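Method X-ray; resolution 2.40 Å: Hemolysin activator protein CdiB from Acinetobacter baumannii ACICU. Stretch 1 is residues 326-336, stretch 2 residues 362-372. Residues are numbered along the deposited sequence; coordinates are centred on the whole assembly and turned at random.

Stretch 1 326-336: SGQHKTSVYGK
Stretch 2 362-372: NLGVQHRQYLG

Two neighbouring strands, 329-336 and 362-371, run antiparallel, their axes 164° apart in direction and 4.6 Å apart at closest approach. Both are extended, with phi mostly -110° to -160° and psi 125° to 177°. The register pairs His329 with Gln369 and descends one for one to Lys336 with Asn362.

Backbone hydrogen bonds fix that register. Lys330-Arg368, Ser332-Gln366, Tyr334-Gly364 and Lys336-Asn362 are reciprocal pairs: Lys330 N to Arg368 O is 2.9 Å and Arg368 N to Lys330 O 2.8 Å, while Gly364 N to Tyr334 O stretches to 3.1 Å. Beyond them, Tyr370 N reaches Gln328 O at 2.7 Å, extending the ladder into the loop. The intervening pairs bring their CA atoms closer, 4.2 Å for Val333 and Val365, and CA-H...O contacts fill the gaps, as from His329 CA to Arg368 O at 3.1 Å.

Side chains alternate between two faces. On the face of Thr331 and His367, polar groups connect: Thr331 (chi1 m) places OG1 2.7 Å from His367 ND1, near the plane of the imidazole. His367 (t, chi2 88°) also gives NE2 to Gln369 OE1 at 2.9 Å, so one ring links a cross-strand partner to a neighbour on its own strand. The His329 (p) and His367 rings meet rim to rim, centroids 5.7 Å apart. Farther along, Val333 CG1 lies 4.3 Å from Val365 CB.

The other face carries the aromatic-glycine pair. Tyr334 (p, chi2 -89°) folds its ring over Gly364, whose CA lies 3.8 Å from the ring centroid; a CB on Gly364 would fall 2.2 Å from Tyr334 CZ, so the missing side chain makes room for the ring. Beside it, Gln366 (p, t) donates a weak hydrogen bond from NE2 to Ser332 OG (p) at 3.3 Å.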

# COMPACT_ATOMS: atom_id res chain seq x y z
N SER A 326 5.69 10.76 7.01
CA SER A 326 5.34 11.66 8.11
C SER A 326 4.12 11.08 8.81
O SER A 326 3.65 9.98 8.49
CB SER A 326 5.06 13.08 7.61
OG SER A 326 3.71 13.19 7.20
N GLY A 327 3.58 11.86 9.75
CA GLY A 327 2.36 11.46 10.42
C GLY A 327 1.16 11.36 9.51
O GLY A 327 0.17 10.73 9.88
N GLN A 328 1.23 11.95 8.31
CA GLN A 328 0.09 11.94 7.40
C GLN A 328 0.41 11.39 6.02
O GLN A 328 -0.46 11.41 5.14
CB GLN A 328 -0.48 13.36 7.26
CG GLN A 328 -0.78 14.03 8.58
CD GLN A 328 -1.93 15.01 8.49
OE1 GLN A 328 -3.09 14.63 8.66
NE2 GLN A 328 -1.62 16.27 8.22
N HIS A 329 1.62 10.88 5.79
CA HIS A 329 1.92 10.36 4.46
C HIS A 329 3.05 9.34 4.54
O HIS A 329 3.86 9.34 5.48
CB HIS A 329 2.27 11.48 3.48
CG HIS A 329 3.73 11.82 3.43
ND1 HIS A 329 4.33 12.65 4.35
CD2 HIS A 329 4.70 11.46 2.56
CE1 HIS A 329 5.62 12.78 4.05
NE2 HIS A 329 5.86 12.06 2.97
N LYS A 330 3.10 8.48 3.52
CA LYS A 330 4.16 7.49 3.37
C LYS A 330 4.40 7.28 1.88
O LYS A 330 3.46 6.98 1.14
CB LYS A 330 3.78 6.17 4.05
CG LYS A 330 4.86 5.11 4.03
CD LYS A 330 4.54 4.01 5.03
CE LYS A 330 5.40 2.78 4.81
NZ LYS A 330 5.15 1.73 5.83
N THR A 331 5.65 7.44 1.45
CA THR A 331 6.03 7.35 0.04
C THR A 331 7.19 6.38 -0.12
O THR A 331 8.14 6.42 0.67
CB THR A 331 6.42 8.72 -0.53
OG1 THR A 331 5.35 9.65 -0.36
CG2 THR A 331 6.76 8.62 -2.02
N SER A 332 7.13 5.54 -1.14
CA SER A 332 8.19 4.57 -1.37
C SER A 332 8.36 4.33 -2.86
O SER A 332 7.42 4.48 -3.64
CB SER A 332 7.90 3.25 -0.63
OG SER A 332 6.55 2.88 -0.77
N VAL A 333 9.58 3.97 -3.24
CA VAL A 333 9.90 3.53 -4.60
C VAL A 333 10.17 2.04 -4.55
O VAL A 333 10.67 1.51 -3.54
CB VAL A 333 11.10 4.30 -5.19
CG1 VAL A 333 10.75 5.77 -5.36
CG2 VAL A 333 12.33 4.14 -4.31
N TYR A 334 9.84 1.34 -5.63
CA TYR A 334 10.03 -0.10 -5.66
C TYR A 334 10.55 -0.55 -7.02
O TYR A 334 10.48 0.18 -8.01
CB TYR A 334 8.73 -0.85 -5.32
CG TYR A 334 7.61 -0.66 -6.31
CD1 TYR A 334 6.71 0.38 -6.17
CD2 TYR A 334 7.44 -1.54 -7.38
CE1 TYR A 334 5.68 0.56 -7.07
CE2 TYR A 334 6.41 -1.36 -8.29
CZ TYR A 334 5.53 -0.31 -8.12
OH TYR A 334 4.50 -0.12 -9.01
N GLY A 335 11.08 -1.77 -7.03
CA GLY A 335 11.48 -2.44 -8.25
C GLY A 335 11.10 -3.90 -8.21
O GLY A 335 11.27 -4.56 -7.18
N LYS A 336 10.56 -4.44 -9.31
CA LYS A 336 10.17 -5.84 -9.40
C LYS A 336 10.97 -6.54 -10.48
O LYS A 336 11.29 -5.95 -11.52
CB LYS A 336 8.68 -6.00 -9.71
CG LYS A 336 7.72 -5.46 -8.67
CD LYS A 336 6.29 -5.63 -9.13
CE LYS A 336 5.32 -4.84 -8.27
NZ LYS A 336 4.19 -4.31 -9.09
N ASN A 362 9.97 -4.19 -13.25
CA ASN A 362 9.05 -3.10 -12.96
C ASN A 362 9.76 -2.07 -12.10
O ASN A 362 10.52 -2.41 -11.19
CB ASN A 362 7.80 -3.59 -12.22
CG ASN A 362 6.87 -4.39 -13.11
OD1 ASN A 362 7.09 -5.58 -13.34
ND2 ASN A 362 5.81 -3.75 -13.58
N LEU A 363 9.51 -0.80 -12.40
CA LEU A 363 9.92 0.31 -11.56
C LEU A 363 8.69 1.14 -11.25
O LEU A 363 7.87 1.40 -12.13
CB LEU A 363 10.99 1.18 -12.24
CG LEU A 363 12.42 0.64 -12.22
CD1 LEU A 363 13.37 1.57 -12.97
CD2 LEU A 363 12.89 0.44 -10.78
N GLY A 364 8.55 1.53 -9.99
CA GLY A 364 7.36 2.28 -9.62
C GLY A 364 7.54 3.05 -8.33
O GLY A 364 8.56 2.96 -7.65
N VAL A 365 6.49 3.80 -8.00
CA VAL A 365 6.43 4.60 -6.79
C VAL A 365 5.01 4.49 -6.24
O VAL A 365 4.04 4.49 -7.01
CB VAL A 365 6.82 6.07 -7.05
CG1 VAL A 365 6.04 6.63 -8.23
CG2 VAL A 365 6.59 6.92 -5.80
N GLN A 366 4.89 4.37 -4.93
CA GLN A 366 3.60 4.34 -4.28
C GLN A 366 3.57 5.37 -3.16
O GLN A 366 4.60 5.68 -2.55
CB GLN A 366 3.25 2.94 -3.75
CG GLN A 366 4.38 2.25 -3.03
CD GLN A 366 4.05 0.80 -2.68
OE1 GLN A 366 3.09 0.23 -3.20
NE2 GLN A 366 4.85 0.21 -1.80
N HIS A 367 2.38 5.89 -2.90
CA HIS A 367 2.16 6.96 -1.94
C HIS A 367 0.87 6.67 -1.19
O HIS A 367 -0.09 6.16 -1.77
CB HIS A 367 2.07 8.32 -2.64
CG HIS A 367 1.82 9.47 -1.71
ND1 HIS A 367 2.84 10.16 -1.09
CD2 HIS A 367 0.67 10.05 -1.30
CE1 HIS A 367 2.33 11.11 -0.34
NE2 HIS A 367 1.01 11.06 -0.44
N ARG A 368 0.87 6.98 0.10
CA ARG A 368 -0.33 6.93 0.91
C ARG A 368 -0.43 8.25 1.66
O ARG A 368 0.58 8.78 2.13
CB ARG A 368 -0.32 5.74 1.89
CG ARG A 368 -1.70 5.37 2.40
CD ARG A 368 -1.67 4.30 3.48
NE ARG A 368 -1.02 3.07 3.04
CZ ARG A 368 0.14 2.63 3.52
NH1 ARG A 368 0.77 3.32 4.46
NH2 ARG A 368 0.66 1.50 3.07
N GLN A 369 -1.64 8.80 1.75
CA GLN A 369 -1.85 10.11 2.33
C GLN A 369 -3.08 10.08 3.23
O GLN A 369 -4.11 9.51 2.87
CB GLN A 369 -2.02 11.19 1.25
CG GLN A 369 -2.25 12.60 1.78
CD GLN A 369 -0.96 13.37 1.99
OE1 GLN A 369 -0.04 13.29 1.18
NE2 GLN A 369 -0.89 14.12 3.08
N TYR A 370 -2.96 10.70 4.40
CA TYR A 370 -4.05 10.78 5.37
C TYR A 370 -4.47 12.23 5.56
O TYR A 370 -3.63 13.12 5.63
CB TYR A 370 -3.64 10.20 6.73
CG TYR A 370 -3.09 8.79 6.67
CD1 TYR A 370 -3.94 7.69 6.66
CD2 TYR A 370 -1.72 8.57 6.64
CE1 TYR A 370 -3.44 6.41 6.61
CE2 TYR A 370 -1.21 7.29 6.59
CZ TYR A 370 -2.07 6.21 6.58
OH TYR A 370 -1.56 4.94 6.53
N LEU A 371 -5.78 12.44 5.63
CA LEU A 371 -6.34 13.73 6.03
C LEU A 371 -7.61 13.45 6.81
O LEU A 371 -8.56 12.89 6.27
CB LEU A 371 -6.62 14.63 4.82
CG LEU A 371 -6.84 16.10 5.16
CD1 LEU A 371 -5.68 16.65 5.99
CD2 LEU A 371 -7.02 16.93 3.89
N GLY A 372 -7.61 13.82 8.09
CA GLY A 372 -8.72 13.46 8.95
C GLY A 372 -8.81 11.95 9.06
O GLY A 372 -7.85 11.27 9.42